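Side-chain contact in phosphoserine phosphatase (Homo sapiens, PDB 6HYY), which hydrolyses L-3-phosphoserine to serine and phosphate, probably with the help of magnesium, as a haloacid dehalogenase-like phosphatase: residues E25-L30 against E42-A47. Sequence-based numbering, arbitrary orientation.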
loop_
_atom_site.group_PDB
_atom_site.type_symbol
_atom_site.label_atom_id
_atom_site.label_comp_id
_atom_site.label_asym_id
_atom_site.label_seq_id
_atom_site.Cartn_x
_atom_site.Cartn_y
_atom_site.Cartn_z
ATOM N N GLU A 25 -7.465 2.400 5.926
ATOM C CA GLU A 25 -7.271 2.967 4.596
ATOM C C GLU A 25 -6.947 4.444 4.775
ATOM O O GLU A 25 -7.725 5.184 5.385
ATOM C CB GLU A 25 -8.511 2.767 3.717
ATOM C CG GLU A 25 -8.982 1.313 3.616
ATOM C CD GLU A 25 -8.468 0.611 2.363
ATOM O OE1 GLU A 25 -8.777 1.091 1.254
ATOM O OE2 GLU A 25 -7.761 -0.427 2.480
ATOM N N GLY A 26 -5.788 4.865 4.264
ATOM C CA GLY A 26 -5.315 6.209 4.546
ATOM C C GLY A 26 -6.288 7.289 4.110
ATOM O O GLY A 26 -6.544 8.243 4.850
ATOM N N ILE A 27 -6.862 7.142 2.915
ATOM C CA ILE A 27 -7.780 8.164 2.424
ATOM C C ILE A 27 -9.024 8.251 3.310
ATOM O O ILE A 27 -9.561 9.343 3.523
ATOM C CB ILE A 27 -8.129 7.907 0.943
ATOM C CG1 ILE A 27 -8.945 9.077 0.390
ATOM C CG2 ILE A 27 -8.864 6.588 0.776
ATOM C CD1 ILE A 27 -8.973 9.162 -1.120
ATOM N N ASP A 28 -9.481 7.119 3.863
ATOM C CA ASP A 28 -10.624 7.138 4.774
ATOM C C ASP A 28 -10.264 7.819 6.087
ATOM O O ASP A 28 -11.082 8.548 6.665
ATOM C CB ASP A 28 -11.115 5.711 5.034
ATOM C CG ASP A 28 -11.617 5.022 3.772
ATOM O OD1 ASP A 28 -11.877 5.726 2.767
ATOM O OD2 ASP A 28 -11.755 3.778 3.784
ATOM N N GLU A 29 -9.052 7.577 6.587
ATOM C CA GLU A 29 -8.627 8.225 7.825
ATOM C C GLU A 29 -8.462 9.725 7.630
ATOM O O GLU A 29 -8.759 10.515 8.538
ATOM C CB GLU A 29 -7.329 7.593 8.316
ATOM C CG GLU A 29 -7.507 6.128 8.658
ATOM C CD GLU A 29 -8.468 5.941 9.813
ATOM O OE1 GLU A 29 -9.531 5.303 9.634
ATOM O OE2 GLU A 29 -8.161 6.461 10.904
ATOM N N LEU A 30 -7.974 10.136 6.459
ATOM C CA LEU A 30 -7.908 11.555 6.145
ATOM C C LEU A 30 -9.304 12.158 6.092
ATOM O O LEU A 30 -9.535 13.262 6.601
ATOM C CB LEU A 30 -7.171 11.757 4.818
ATOM C CG LEU A 30 -6.840 13.185 4.402
ATOM C CD1 LEU A 30 -6.100 13.892 5.517
ATOM C CD2 LEU A 30 -6.012 13.153 3.113
ATOM N N GLU A 42 -17.478 5.017 1.738
ATOM C CA GLU A 42 -18.328 4.339 0.767
ATOM C C GLU A 42 -17.722 4.387 -0.631
ATOM O O GLU A 42 -17.703 3.373 -1.339
ATOM C CB GLU A 42 -19.725 4.959 0.769
ATOM C CG GLU A 42 -20.753 4.148 -0.003
ATOM C CD GLU A 42 -20.689 2.661 0.322
ATOM O OE1 GLU A 42 -20.654 1.843 -0.623
ATOM O OE2 GLU A 42 -20.667 2.310 1.523
ATOM N N MET A 43 -17.214 5.550 -1.045
ATOM C CA MET A 43 -16.587 5.647 -2.360
ATOM C C MET A 43 -15.360 4.753 -2.458
ATOM O O MET A 43 -15.059 4.223 -3.532
ATOM C CB MET A 43 -16.205 7.097 -2.658
ATOM C CG MET A 43 -17.366 8.071 -2.638
ATOM S SD MET A 43 -16.809 9.788 -2.586
ATOM C CE MET A 43 -17.038 10.281 -4.279
ATOM N N THR A 44 -14.638 4.578 -1.354
ATOM C CA THR A 44 -13.473 3.702 -1.363
ATOM C C THR A 44 -13.880 2.253 -1.603
ATOM O O THR A 44 -13.262 1.543 -2.409
ATOM C CB THR A 44 -12.715 3.851 -0.046
ATOM O OG1 THR A 44 -12.274 5.211 0.083
ATOM C CG2 THR A 44 -11.518 2.912 -0.002
ATOM N N ARG A 45 -14.920 1.794 -0.904
ATOM C CA ARG A 45 -15.469 0.469 -1.178
ATOM C C ARG A 45 -15.941 0.364 -2.619
ATOM O O ARG A 45 -15.757 -0.671 -3.271
ATOM C CB ARG A 45 -16.624 0.176 -0.223
ATOM C CG ARG A 45 -16.196 -0.165 1.193
ATOM C CD ARG A 45 -17.312 -0.892 1.935
ATOM N NE ARG A 45 -18.337 0.028 2.421
ATOM C CZ ARG A 45 -18.170 0.880 3.428
ATOM N NH1 ARG A 45 -17.015 0.937 4.084
ATOM N NH2 ARG A 45 -19.169 1.674 3.788
ATOM N N ARG A 46 -16.545 1.438 -3.133
ATOM C CA ARG A 46 -17.069 1.458 -4.494
ATOM C C ARG A 46 -15.971 1.262 -5.533
ATOM O O ARG A 46 -16.213 0.658 -6.586
ATOM C CB ARG A 46 -17.801 2.785 -4.713
ATOM C CG ARG A 46 -18.454 2.992 -6.066
ATOM C CD ARG A 46 -19.185 4.332 -6.065
ATOM N NE ARG A 46 -19.665 4.721 -7.387
ATOM C CZ ARG A 46 -18.934 5.366 -8.290
ATOM N NH1 ARG A 46 -17.676 5.693 -8.022
ATOM N NH2 ARG A 46 -19.463 5.683 -9.465
ATOM N N ALA A 47 -14.765 1.750 -5.260
ATOM C CA ALA A 47 -13.678 1.702 -6.228
ATOM C C ALA A 47 -12.879 0.405 -6.179
ATOM O O ALA A 47 -11.973 0.228 -7.001
ATOM C CB ALA A 47 -12.737 2.896 -6.021
#
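Asp28 and Thr44 mark the nearest passage of the two backbones, their CA atoms 7.6 Å apart, a spacing bridged by side chains alone. Residues 26-30 begin helix 26-33, with Glu25 at its N-cap position and Gly26 N bonded to Asp18 OD1; residues 42-46 belong to helix 37-46. The buried surface is small, 131 Å² over both sides, and Thr44 supplies 76 Å² of it, inserted among Glu25, Ile27 and Asp28. The side chains of Asp28 and Thr44 reach toward each other from facing helices, and Thr44 OG1 lies 2.8 Å from Asp28 OD1, set off from the line of the CG-OD1 bond. The assignment of this hydrogen bond is open, because the single hydroxyl proton could instead serve Val40 O, one turn back, while Arg61 NH1 from helix 54-65 also bonds to OG1. With chi1 at -61°, Thr44 holds OG1 beside its own backbone N and CG2 anti to it, which brings the methyl to 3.5 Å from Glu25 OE1 and 3.9 Å from Asp28 OD2. The CG2 methyl of Ile27 lies 3.7 Å from Thr44 OG1, a nonpolar neighbour to the hydroxyl. Replacing Asp28 by an alanine would probably leave the Thr44 hydroxyl without its mate on the facing helix and open a gap beside CB and CG2 of Thr44. While Glu25 OE1 faces the Thr44 methyl, OE2 bonds to Ser19 OG, and the side chain comes within about 4 Å of the bound magnesium ion and about 5 Å of the bound serine. Such pairing of helices 26-33 and 37-46, with 54-65 alongside, is consistent with the helical C1 cap that follows the first strand of the Rossmann-like core in phosphoserine phosphatases and roofs the active site.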